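Local coordinates for protein Alpha/beta hydrolase (Paenibacillus sp. VTT E-133280, PDB 6TJ2) that probably hydrolyses methyl salicylate to salicylic acid, as an extracellular esterase related to tobacco salicylic acid binding protein 2, at residues F186-A190 against D263-T267; G52-T56 against Q201-E205; Q154-S159 against A236-Y242; A142-L146 against Q248-L252; L177-R183 against A195-Y199. All blocks are in the same frame, centred on the assembly; numbering follows the deposited sequence.

In the fold
The alpha/beta hydrolase core is built on a parallel sheet flanked by helices, and a cap is inserted between strands 134-139 and 226-231. Along the chain, 52-56 and 142-146 come first, then 154-159, 177-183, 186-190, 195-199 and 201-205, finally 236-242, 248-252 and 263-267. Interaction 5 lies within the cap, pairing helices 179-185 and 192-200. Interactions 1, 2 and 3 join cap segments to core loops, while interaction 4 ties the chain leaving strand 134-139 to helix 244-250. Interactions 1, 2 and 5 touch one another, their centres about 10 to 14 Å apart; 3 and 4 also touch, centres about 13 Å apart. Ala236 packs on His264, linking interactions 3 and 1 beside the probable catalytic triad.

Interaction 1 of 5, residues F186-A190 against D263-T267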
# COMPACT_ATOMS: atom_id res chain seq x y z
N PHE A 186 9.90 -1.20 -15.10
CA PHE A 186 10.99 -0.41 -14.50
C PHE A 186 10.69 1.08 -14.54
O PHE A 186 11.10 1.84 -13.66
CB PHE A 186 12.33 -0.70 -15.20
CG PHE A 186 12.97 -2.00 -14.79
CD1 PHE A 186 14.24 -1.98 -14.27
CD2 PHE A 186 12.37 -3.24 -14.96
CE1 PHE A 186 14.88 -3.15 -13.87
CE2 PHE A 186 13.03 -4.41 -14.59
CZ PHE A 186 14.28 -4.34 -14.02
N VAL A 187 10.05 1.52 -15.64
CA VAL A 187 9.71 2.95 -15.84
C VAL A 187 8.21 3.10 -16.16
O VAL A 187 7.79 3.88 -17.04
CB VAL A 187 10.63 3.58 -16.91
CG1 VAL A 187 12.07 3.64 -16.42
CG2 VAL A 187 10.58 2.88 -18.24
N ASN A 188 7.37 2.34 -15.47
CA ASN A 188 5.92 2.33 -15.69
C ASN A 188 5.31 3.71 -15.56
O ASN A 188 4.30 3.94 -16.30
CB ASN A 188 5.25 1.34 -14.72
CG ASN A 188 5.80 1.27 -13.31
OD1 ASN A 188 7.00 1.09 -13.13
ND2 ASN A 188 4.92 1.36 -12.33
N THR A 189 5.85 4.65 -14.82
CA THR A 189 5.23 6.00 -14.68
C THR A 189 5.79 6.98 -15.71
O THR A 189 5.30 8.12 -15.74
CB THR A 189 5.39 6.54 -13.26
OG1 THR A 189 6.77 6.84 -13.01
CG2 THR A 189 4.91 5.56 -12.22
N ALA A 190 6.77 6.59 -16.50
CA ALA A 190 7.35 7.47 -17.54
C ALA A 190 6.47 7.50 -18.78
O ALA A 190 5.76 6.54 -19.09
CB ALA A 190 8.73 6.95 -17.94
N ASP A 263 8.59 5.14 -9.17
CA ASP A 263 8.87 3.79 -9.71
C ASP A 263 10.37 3.52 -9.70
O ASP A 263 11.12 4.25 -9.06
CB ASP A 263 8.23 3.67 -11.10
CG ASP A 263 8.92 4.54 -12.12
OD1 ASP A 263 10.05 5.05 -11.84
OD2 ASP A 263 8.33 4.67 -13.25
N HIS A 264 10.80 2.44 -10.32
CA HIS A 264 12.19 2.01 -10.15
C HIS A 264 13.19 2.98 -10.76
O HIS A 264 14.20 3.26 -10.11
CB HIS A 264 12.36 0.61 -10.77
CG HIS A 264 13.51 -0.14 -10.21
ND1 HIS A 264 13.62 -0.40 -8.88
CD2 HIS A 264 14.57 -0.76 -10.79
CE1 HIS A 264 14.65 -1.18 -8.66
NE2 HIS A 264 15.29 -1.42 -9.80
N MET A 265 12.97 3.43 -11.98
CA MET A 265 14.05 4.19 -12.69
C MET A 265 13.58 5.52 -13.28
O MET A 265 14.46 6.26 -13.75
CB MET A 265 14.71 3.34 -13.76
CG MET A 265 15.36 2.14 -13.17
SD MET A 265 16.48 1.41 -14.37
CE MET A 265 17.51 0.39 -13.32
N THR A 266 12.33 5.92 -13.18
CA THR A 266 11.91 7.25 -13.72
C THR A 266 12.22 8.34 -12.69
O THR A 266 12.75 9.41 -13.02
CB THR A 266 10.40 7.25 -13.99
OG1 THR A 266 10.08 6.15 -14.85
CG2 THR A 266 9.91 8.55 -14.56
N THR A 267 11.80 8.12 -11.45
CA THR A 267 11.58 9.22 -10.49
C THR A 267 12.87 9.88 -10.10
O THR A 267 12.89 11.10 -9.87
CB THR A 267 10.79 8.68 -9.31
OG1 THR A 267 9.76 7.79 -9.78
CG2 THR A 267 10.15 9.78 -8.47
O HOH W 1 8.88 0.23 -11.32
O HOH W 2 7.81 8.86 -11.44
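Asp263 opens the second segment with its carboxylate pushed into the turn opposite. Its OD2 accepts from Thr189 N at 2.9 Å and from Thr189 OG1 at 2.7 Å, so one oxygen holds the type I turn that runs from Val187 to Ala190. His264 comes next, presenting the edge of its imidazole to the face of Phe186 in an offset edge-to-face pair, centroids 5.4 Å apart. Its ND1 is hydrogen-bonded to Asp234. With Ser117, probably on the nucleophile elbow, this fits the Ser-His-Asp triad of alpha/beta hydrolases, and His264 is probably the catalytic histidine; the loop after helix 179-185 thus packs directly on it. Met265 N donates to Phe186 O at 3.0 Å, while Met265 SD makes a Met-aromatic contact at the edge of the Phe186 ring. Thr266 N closes an Asx motif on Asp263 OD1 (2.8 Å), and Thr266 OG1 sits 3.3 Å from Val187 CB. At Thr267, a water bridges OG1 to Thr189 OG1, 2.8 Å from each.

Interaction 2 of 5, residues G52-T56 against Q201-E205; sequences GSWAT and QAPPE
This is a loop-to-loop contact joining the loop after strand 46-50 to the cap segment between helix 192-200 and strand 205-206. In alpha/beta hydrolases the former loop usually supplies an oxyanion-hole amide. The two segments run 135° apart end to end; the closest CA pair is Trp54 with Ala202, 4.6 Å. Build Trp54 left-handed (60/38) with chi1 m and chi2 -68°; Pro203 and Pro204 are in polyproline-II conformation. Glu205, chi1 t and chi2 p, reaches back so OE1 accepts from Trp54 N at 2.9 Å, while its CB makes a CH-pi contact 3.7 Å from the centroid of the Trp54 five-membered ring. Ser53 OG lies 2.9 Å from Glu205 OE2, at best a weak hydrogen bond. CA-H...O contacts pair Ala202 CA with Trp54 O (3.3 Å) and Trp54 CA with Pro203 O (3.4 Å). One water bridges Trp54 O (2.8 Å) and Gln201 O (2.9 Å). The buried carboxylate is thus met by a main-chain amide and, at OE2, by hydrogen-bonded His82; Trp54 NE1 is hydrogen-bonded to Ile175 O, linking core to cap.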
# COMPACT_ATOMS: atom_id res chain seq x y z
N GLY A 52 22.31 0.17 -8.90
CA GLY A 52 22.02 -1.24 -9.12
C GLY A 52 22.29 -1.68 -10.53
O GLY A 52 23.14 -1.09 -11.24
N SER A 53 21.68 -2.76 -10.93
CA SER A 53 21.93 -3.40 -12.24
C SER A 53 21.31 -2.58 -13.37
O SER A 53 20.35 -1.76 -13.17
CB SER A 53 21.43 -4.81 -12.27
OG SER A 53 22.06 -5.60 -11.31
N TRP A 54 21.83 -2.75 -14.58
CA TRP A 54 21.30 -2.06 -15.78
C TRP A 54 21.42 -0.54 -15.54
O TRP A 54 20.51 0.19 -15.91
CB TRP A 54 19.89 -2.50 -16.12
CG TRP A 54 19.76 -3.97 -16.28
CD1 TRP A 54 20.29 -4.74 -17.27
CD2 TRP A 54 19.20 -4.89 -15.35
NE1 TRP A 54 20.04 -6.07 -17.04
CE2 TRP A 54 19.36 -6.19 -15.85
CE3 TRP A 54 18.49 -4.70 -14.14
CZ2 TRP A 54 18.93 -7.32 -15.14
CZ3 TRP A 54 18.05 -5.81 -13.47
CH2 TRP A 54 18.26 -7.08 -13.96
N ALA A 55 22.48 -0.10 -14.91
CA ALA A 55 22.65 1.30 -14.52
C ALA A 55 24.14 1.55 -14.35
O ALA A 55 24.95 0.64 -14.19
CB ALA A 55 21.90 1.61 -13.27
N THR A 56 24.51 2.81 -14.36
CA THR A 56 25.86 3.30 -14.06
C THR A 56 25.75 4.34 -12.94
O THR A 56 24.65 4.68 -12.46
CB THR A 56 26.50 3.95 -15.29
OG1 THR A 56 25.82 5.16 -15.61
CG2 THR A 56 26.48 3.04 -16.50
N GLN A 201 20.10 4.35 -21.53
CA GLN A 201 21.02 4.47 -20.39
C GLN A 201 21.01 3.23 -19.52
O GLN A 201 21.58 3.31 -18.35
CB GLN A 201 20.70 5.72 -19.56
CG GLN A 201 20.78 7.03 -20.30
CD GLN A 201 20.45 8.17 -19.35
OE1 GLN A 201 19.83 9.15 -19.76
NE2 GLN A 201 20.82 8.04 -18.07
N ALA A 202 20.43 2.12 -19.93
CA ALA A 202 20.32 0.87 -19.16
C ALA A 202 21.14 -0.21 -19.85
O ALA A 202 20.61 -0.97 -20.64
CB ALA A 202 18.86 0.46 -18.98
N PRO A 203 22.45 -0.29 -19.57
CA PRO A 203 23.30 -1.24 -20.29
C PRO A 203 23.08 -2.67 -19.87
O PRO A 203 22.51 -2.94 -18.81
CB PRO A 203 24.74 -0.84 -19.97
CG PRO A 203 24.63 0.08 -18.81
CD PRO A 203 23.22 0.58 -18.67
N PRO A 204 23.50 -3.63 -20.70
CA PRO A 204 23.43 -5.04 -20.29
C PRO A 204 24.17 -5.25 -18.99
O PRO A 204 25.19 -4.59 -18.73
CB PRO A 204 24.14 -5.79 -21.45
CG PRO A 204 23.95 -4.86 -22.64
CD PRO A 204 24.10 -3.47 -22.06
N GLU A 205 23.71 -6.19 -18.21
CA GLU A 205 24.24 -6.46 -16.88
C GLU A 205 25.11 -7.71 -16.91
O GLU A 205 24.62 -8.80 -17.24
CB GLU A 205 23.10 -6.65 -15.87
CG GLU A 205 23.60 -6.78 -14.43
CD GLU A 205 24.15 -5.49 -13.84
OE1 GLU A 205 24.17 -4.44 -14.50
OE2 GLU A 205 24.64 -5.54 -12.67
O HOH W 3 20.03 2.97 -15.94
O HOH W 4 23.89 4.86 -17.78

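Interaction 3 of 5, residues Q154-S159 against A236-Y242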
# COMPACT_ATOMS: atom_id res chain seq x y z
N GLN A 154 15.56 -13.75 -4.95
CA GLN A 154 14.46 -12.95 -4.38
C GLN A 154 13.29 -12.89 -5.32
O GLN A 154 12.20 -12.52 -4.88
CB GLN A 154 14.94 -11.51 -4.15
CG GLN A 154 16.18 -11.37 -3.26
CD GLN A 154 16.17 -12.25 -2.05
OE1 GLN A 154 15.19 -12.20 -1.26
NE2 GLN A 154 17.19 -13.08 -1.90
N PHE A 155 13.46 -13.25 -6.59
CA PHE A 155 12.38 -13.05 -7.59
C PHE A 155 11.36 -14.19 -7.56
O PHE A 155 11.68 -15.32 -7.22
CB PHE A 155 12.96 -12.92 -8.99
CG PHE A 155 13.54 -11.54 -9.24
CD1 PHE A 155 12.81 -10.59 -9.93
CD2 PHE A 155 14.80 -11.24 -8.75
CE1 PHE A 155 13.33 -9.32 -10.12
CE2 PHE A 155 15.33 -9.98 -8.99
CZ PHE A 155 14.60 -9.03 -9.69
N PRO A 156 10.14 -13.92 -8.06
CA PRO A 156 9.20 -15.02 -8.35
C PRO A 156 9.86 -16.01 -9.31
O PRO A 156 10.71 -15.61 -10.12
CB PRO A 156 8.01 -14.31 -8.98
CG PRO A 156 8.12 -12.87 -8.55
CD PRO A 156 9.60 -12.59 -8.40
N ALA A 157 9.45 -17.28 -9.25
CA ALA A 157 10.06 -18.35 -10.06
C ALA A 157 10.05 -18.00 -11.56
O ALA A 157 11.07 -18.31 -12.22
CB ALA A 157 9.32 -19.65 -9.80
N GLU A 158 8.99 -17.39 -12.04
CA GLU A 158 8.81 -17.10 -13.50
C GLU A 158 9.86 -16.05 -13.92
O GLU A 158 10.52 -16.24 -14.96
CB GLU A 158 7.41 -16.58 -13.81
CG GLU A 158 6.31 -17.53 -13.35
CD GLU A 158 6.10 -17.69 -11.84
OE1 GLU A 158 6.28 -16.71 -11.09
OE2 GLU A 158 5.75 -18.83 -11.40
N SER A 159 10.04 -15.00 -13.11
CA SER A 159 11.06 -13.94 -13.38
C SER A 159 12.45 -14.56 -13.28
O SER A 159 13.37 -14.24 -14.11
CB SER A 159 10.93 -12.79 -12.41
OG SER A 159 9.68 -12.14 -12.52
N ALA A 236 9.81 -3.30 -10.22
CA ALA A 236 10.93 -3.96 -10.90
C ALA A 236 10.99 -5.40 -10.44
O ALA A 236 11.30 -6.28 -11.24
CB ALA A 236 12.21 -3.20 -10.71
N ILE A 237 10.68 -5.67 -9.19
CA ILE A 237 10.23 -7.02 -8.76
C ILE A 237 8.73 -6.88 -8.57
O ILE A 237 8.26 -5.88 -8.01
CB ILE A 237 11.02 -7.50 -7.52
CG1 ILE A 237 10.70 -8.95 -7.21
CG2 ILE A 237 10.81 -6.57 -6.32
CD1 ILE A 237 11.75 -9.56 -6.30
N PRO A 238 7.93 -7.83 -9.05
CA PRO A 238 6.49 -7.68 -8.97
C PRO A 238 5.98 -7.46 -7.54
O PRO A 238 6.49 -8.07 -6.58
CB PRO A 238 5.98 -9.03 -9.53
CG PRO A 238 7.07 -9.50 -10.46
CD PRO A 238 8.37 -9.02 -9.82
N GLN A 239 5.01 -6.58 -7.36
CA GLN A 239 4.37 -6.41 -6.07
C GLN A 239 3.51 -7.64 -5.71
O GLN A 239 2.99 -8.30 -6.59
CB GLN A 239 3.55 -5.13 -6.04
CG GLN A 239 4.46 -3.92 -6.25
CD GLN A 239 3.85 -2.56 -6.09
OE1 GLN A 239 4.54 -1.50 -6.30
NE2 GLN A 239 2.61 -2.48 -5.70
N GLY A 240 3.56 -7.97 -4.43
CA GLY A 240 3.00 -9.24 -3.94
C GLY A 240 4.00 -9.87 -2.98
O GLY A 240 4.81 -9.23 -2.34
N PRO A 241 3.92 -11.19 -2.82
CA PRO A 241 4.74 -11.90 -1.84
C PRO A 241 6.25 -11.76 -2.02
O PRO A 241 6.97 -12.02 -1.08
CB PRO A 241 4.30 -13.37 -2.03
CG PRO A 241 2.95 -13.27 -2.59
CD PRO A 241 2.93 -12.06 -3.50
N TYR A 242 6.70 -11.34 -3.19
CA TYR A 242 8.13 -11.18 -3.46
C TYR A 242 8.53 -9.71 -3.55
O TYR A 242 9.69 -9.46 -3.81
CB TYR A 242 8.51 -11.90 -4.76
CG TYR A 242 8.20 -13.38 -4.77
CD1 TYR A 242 9.14 -14.32 -4.36
CD2 TYR A 242 6.95 -13.85 -5.12
CE1 TYR A 242 8.82 -15.67 -4.30
CE2 TYR A 242 6.62 -15.20 -5.08
CZ TYR A 242 7.58 -16.10 -4.69
OH TYR A 242 7.24 -17.43 -4.72
O HOH W 5 11.35 -11.26 -2.68
O HOH W 6 7.28 -17.90 -7.52
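Here the start of the cap meets the core of the alpha/beta hydrolase fold: residues 154-159 lead into helix 157-170, with Pro156 at its N-cap, and residues 236-242 lie in the loop between strand 226-231 and helix 244-250. The main bump is Pro156. It projects into a hollow lined by Ile237, Pro238 and Tyr242, with its CD 4.0 Å from Ile237 CG1, its CG 4.0 Å from Pro238 CG and the same CG 3.8 Å from Tyr242 CD2. Tyr242 lies flat against it, and Pro156 CA stands almost on the ring normal, 3.9 Å from the centroid, a clean CH-pi contact.

The second bump comes from the other side. Ile237, with both chi angles t, extends its CD1 over the face of Phe155, 4.0 Å from the ring centroid, and the same methyl comes within 3.3 Å of Gln154 O. The Phe155 CB points away from the loop, but its ring swings back to take the isoleucine; Phe163 and Phe143 pack on that ring as well. Further along, Ser159 OG lies 4.2 Å from Pro238 CG. Polar bridging is left to water: one lies 2.7 Å from both Gln154 O and Tyr242 O, and another accepts from Ala157 N at 2.8 Å while lying 2.8 Å from Tyr242 OH.

Interaction 4 of 5, residues A142-L146 against Q248-L252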
# COMPACT_ATOMS: atom_id res chain seq x y z
N ALA A 142 15.49 -1.60 -2.90
CA ALA A 142 16.69 -2.42 -2.98
C ALA A 142 16.43 -3.83 -2.46
O ALA A 142 15.55 -4.07 -1.61
CB ALA A 142 17.87 -1.79 -2.27
N PHE A 143 17.20 -4.76 -2.97
CA PHE A 143 17.18 -6.14 -2.47
C PHE A 143 17.98 -6.21 -1.18
O PHE A 143 19.00 -5.51 -1.00
CB PHE A 143 17.78 -7.07 -3.52
CG PHE A 143 17.01 -7.04 -4.81
CD1 PHE A 143 15.76 -7.64 -4.86
CD2 PHE A 143 17.47 -6.35 -5.92
CE1 PHE A 143 15.01 -7.56 -6.03
CE2 PHE A 143 16.69 -6.24 -7.06
CZ PHE A 143 15.49 -6.88 -7.13
N ALA A 144 17.55 -7.07 -0.28
CA ALA A 144 18.27 -7.38 0.97
C ALA A 144 18.27 -8.88 1.14
O ALA A 144 17.52 -9.39 1.99
CB ALA A 144 17.60 -6.63 2.10
N PRO A 145 19.02 -9.63 0.33
CA PRO A 145 19.03 -11.08 0.50
C PRO A 145 19.38 -11.42 1.95
O PRO A 145 20.15 -10.75 2.63
CB PRO A 145 20.11 -11.58 -0.45
CG PRO A 145 20.19 -10.46 -1.47
CD PRO A 145 19.93 -9.16 -0.74
N LEU A 146 18.83 -12.56 2.38
CA LEU A 146 19.31 -13.19 3.64
C LEU A 146 20.61 -13.93 3.37
O LEU A 146 20.92 -14.25 2.20
CB LEU A 146 18.23 -14.16 4.14
CG LEU A 146 16.86 -13.54 4.45
CD1 LEU A 146 15.85 -14.59 4.93
CD2 LEU A 146 16.99 -12.45 5.48
N GLN A 248 10.98 -7.49 0.90
CA GLN A 248 12.45 -7.27 1.01
C GLN A 248 12.75 -6.44 2.27
O GLN A 248 13.71 -6.81 3.02
CB GLN A 248 13.03 -6.61 -0.23
CG GLN A 248 13.06 -7.51 -1.46
CD GLN A 248 13.94 -8.73 -1.27
OE1 GLN A 248 13.51 -9.91 -1.32
NE2 GLN A 248 15.19 -8.52 -1.00
N SER A 249 11.99 -5.41 2.55
CA SER A 249 12.27 -4.55 3.70
C SER A 249 12.22 -5.37 4.97
O SER A 249 13.01 -5.12 5.88
CB SER A 249 11.37 -3.35 3.74
OG SER A 249 10.03 -3.77 3.94
N SER A 250 11.31 -6.33 5.09
CA SER A 250 11.19 -7.12 6.34
C SER A 250 12.47 -7.88 6.62
O SER A 250 12.70 -8.26 7.82
CB SER A 250 10.02 -8.05 6.28
OG SER A 250 10.26 -9.12 5.38
N HIS A 251 13.32 -8.18 5.65
CA HIS A 251 14.58 -8.91 5.90
C HIS A 251 15.49 -8.10 6.80
O HIS A 251 16.38 -8.71 7.45
CB HIS A 251 15.31 -9.21 4.60
CG HIS A 251 14.61 -10.13 3.68
ND1 HIS A 251 15.13 -10.45 2.47
CD2 HIS A 251 13.45 -10.83 3.81
CE1 HIS A 251 14.31 -11.34 1.88
NE2 HIS A 251 13.25 -11.57 2.69
N LEU A 252 15.32 -6.78 6.93
CA LEU A 252 16.20 -5.90 7.74
C LEU A 252 15.94 -6.06 9.23
O LEU A 252 16.86 -5.64 10.00
CB LEU A 252 16.00 -4.45 7.31
CG LEU A 252 16.38 -4.17 5.84
CD1 LEU A 252 16.25 -2.68 5.62
CD2 LEU A 252 17.79 -4.70 5.52
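Gln248, Ala144 and His251 make up most of this buried contact. Gln248, on the helix, points its CB toward the loop and lies along the backbone there: Gln248 CB is 3.8 Å from Ala142 O, and its amide end is tucked beside Phe143 and Ala144. Ala144 is the nearest loop residue, its CA 5.8 Å from that of Gln248. Its methyl turns into the helix end, Ala144 CB sitting 3.9 Å from Leu252 CD2 and 4.3 Å from His251 CB. The loop carries the chain out of strand 134-139 toward the cap, and helix 244-250 belongs to the beta-alpha-beta crossover between strands 226-231 and 256-260, so the contact packs the chain leaving for the cap against a core helix. Phe143 also shares backbone hydrogen bonding with Ser117, the probable nucleophile. His251 adds a hydrogen bond: its ND1 donates to Ala144 O at 2.7 Å with a near-straight 160° angle. One face of the same imidazole is overlaid by Leu146, whose CG stands 4.1 Å from the ring centroid, only 11° off the normal, in a CH-pi contact. Leu146 and His251 both touch Tyr220 of helix 217-221.

Interaction 5 of 5, residues L177-R183 against A195-Y199; sequences LPFPLFR and AQAFY
At the centre is an aromatic cluster of Phe179, Phe182 and Tyr199, joining two cap helices, 179-185 and 192-200. All three take chi1 t, with chi2 58°, 86° and 63°, respectively. The Tyr199 ring meets both phenylalanines obliquely: its centroid is 5.0 Å from that of Phe179 with planes at 58°, and 5.3 Å from that of Phe182 with planes at 53°. Phe179 CB stands over the tyrosine face, 4.0 Å from the centroid, and Phe182 CD2 is 3.6 Å from Tyr199 CD1. The short helical axes, 179-183 and 195-199, approach to 10.3 Å and cross at 114°; the nearest CA pairs are Arg183 with Ala195 (5.8 Å) and Phe179 with Tyr199 (7.1 Å). Around the cluster, Ala195 CB packs 4.1 Å from Phe179 CZ and 3.7 Å from Arg183 CG, and Phe198 CB sits 4.1 Å from Phe182 CZ. Leu177 (-67/130) and the N-cap Pro178 (-63/149) are extended. Farther out, Arg183 NH2 hydrogen-bonds Ala190 O and Asp285 O of the second subunit. At the other edge, Tyr199 OH donates to Leu177 O at 2.7 Å. The helices are thus held by aromatic packing, with the tyrosine hydroxyl satisfied by a main-chain carbonyl just ahead of the N-cap.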
# COMPACT_ATOMS: atom_id res chain seq x y z
N LEU A 177 17.73 -6.36 -20.57
CA LEU A 177 16.29 -6.30 -20.33
C LEU A 177 15.58 -6.04 -21.63
O LEU A 177 15.94 -5.09 -22.31
CB LEU A 177 15.93 -5.18 -19.36
CG LEU A 177 16.49 -5.29 -17.96
CD1 LEU A 177 16.19 -4.00 -17.18
CD2 LEU A 177 15.93 -6.53 -17.31
N PRO A 178 14.55 -6.78 -22.04
CA PRO A 178 13.75 -6.42 -23.20
C PRO A 178 13.06 -5.09 -22.94
O PRO A 178 12.60 -4.85 -21.80
CB PRO A 178 12.74 -7.55 -23.40
CG PRO A 178 13.35 -8.69 -22.62
CD PRO A 178 14.18 -8.09 -21.51
N PHE A 179 12.84 -4.29 -23.96
CA PHE A 179 12.26 -2.95 -23.76
C PHE A 179 10.82 -3.06 -23.25
O PHE A 179 10.44 -2.27 -22.36
CB PHE A 179 12.32 -2.10 -25.04
CG PHE A 179 11.77 -0.72 -24.86
CD1 PHE A 179 12.28 0.16 -23.92
CD2 PHE A 179 10.64 -0.30 -25.54
CE1 PHE A 179 11.73 1.42 -23.71
CE2 PHE A 179 10.10 0.98 -25.34
CZ PHE A 179 10.63 1.82 -24.40
N PRO A 180 9.96 -3.97 -23.73
CA PRO A 180 8.58 -3.95 -23.22
C PRO A 180 8.55 -4.19 -21.71
O PRO A 180 7.81 -3.51 -20.96
CB PRO A 180 7.88 -5.05 -24.03
CG PRO A 180 8.66 -5.07 -25.35
CD PRO A 180 10.08 -4.91 -24.86
N LEU A 181 9.32 -5.12 -21.19
CA LEU A 181 9.47 -5.41 -19.75
C LEU A 181 10.00 -4.16 -19.07
O LEU A 181 9.42 -3.73 -18.03
CB LEU A 181 10.42 -6.58 -19.51
CG LEU A 181 10.64 -6.93 -18.05
CD1 LEU A 181 9.39 -7.48 -17.37
CD2 LEU A 181 11.81 -7.88 -17.89
N PHE A 182 11.04 -3.55 -19.55
CA PHE A 182 11.59 -2.35 -18.97
C PHE A 182 10.55 -1.23 -18.92
O PHE A 182 10.35 -0.59 -17.84
CB PHE A 182 12.84 -1.94 -19.75
CG PHE A 182 13.49 -0.68 -19.25
CD1 PHE A 182 14.42 -0.71 -18.23
CD2 PHE A 182 13.22 0.55 -19.82
CE1 PHE A 182 15.06 0.44 -17.79
CE2 PHE A 182 13.84 1.70 -19.37
CZ PHE A 182 14.74 1.64 -18.34
N ARG A 183 9.90 -1.00 -20.05
CA ARG A 183 8.97 0.15 -20.18
C ARG A 183 7.85 -0.00 -19.16
O ARG A 183 7.41 1.00 -18.58
CB ARG A 183 8.49 0.23 -21.64
CG ARG A 183 7.76 1.55 -21.94
CD ARG A 183 6.28 1.44 -21.63
NE ARG A 183 5.62 2.73 -21.80
CZ ARG A 183 5.58 3.69 -20.90
NH1 ARG A 183 6.18 3.60 -19.73
NH2 ARG A 183 4.96 4.82 -21.16
N ALA A 195 10.86 6.81 -21.35
CA ALA A 195 11.20 5.39 -21.25
C ALA A 195 12.31 5.02 -22.24
O ALA A 195 13.26 4.30 -21.91
CB ALA A 195 9.98 4.52 -21.44
N GLN A 196 12.16 5.52 -23.46
CA GLN A 196 13.17 5.23 -24.52
C GLN A 196 14.50 5.85 -24.10
O GLN A 196 15.55 5.19 -24.27
CB GLN A 196 12.68 5.77 -25.85
CG GLN A 196 11.47 5.05 -26.46
CD GLN A 196 10.74 5.79 -27.55
OE1 GLN A 196 10.81 7.00 -27.59
NE2 GLN A 196 10.10 5.02 -28.42
N ALA A 197 14.49 7.08 -23.63
CA ALA A 197 15.74 7.76 -23.21
C ALA A 197 16.39 6.98 -22.08
O ALA A 197 17.60 6.73 -22.05
CB ALA A 197 15.48 9.17 -22.80
N PHE A 198 15.61 6.53 -21.10
CA PHE A 198 16.14 5.79 -19.94
C PHE A 198 16.62 4.41 -20.36
O PHE A 198 17.64 3.93 -19.85
CB PHE A 198 15.11 5.70 -18.82
CG PHE A 198 14.62 7.04 -18.31
CD1 PHE A 198 15.42 8.14 -18.32
CD2 PHE A 198 13.36 7.12 -17.81
CE1 PHE A 198 14.98 9.38 -17.81
CE2 PHE A 198 12.92 8.34 -17.30
CZ PHE A 198 13.70 9.44 -17.33
N TYR A 199 15.98 3.77 -21.35
CA TYR A 199 16.42 2.44 -21.83
C TYR A 199 17.79 2.56 -22.49
O TYR A 199 18.65 1.67 -22.29
CB TYR A 199 15.38 1.86 -22.79
CG TYR A 199 15.64 0.44 -23.20
CD1 TYR A 199 15.65 -0.58 -22.27
CD2 TYR A 199 15.90 0.12 -24.52
CE1 TYR A 199 15.86 -1.90 -22.66
CE2 TYR A 199 16.12 -1.18 -24.91
CZ TYR A 199 16.07 -2.20 -23.98
OH TYR A 199 16.31 -3.49 -24.39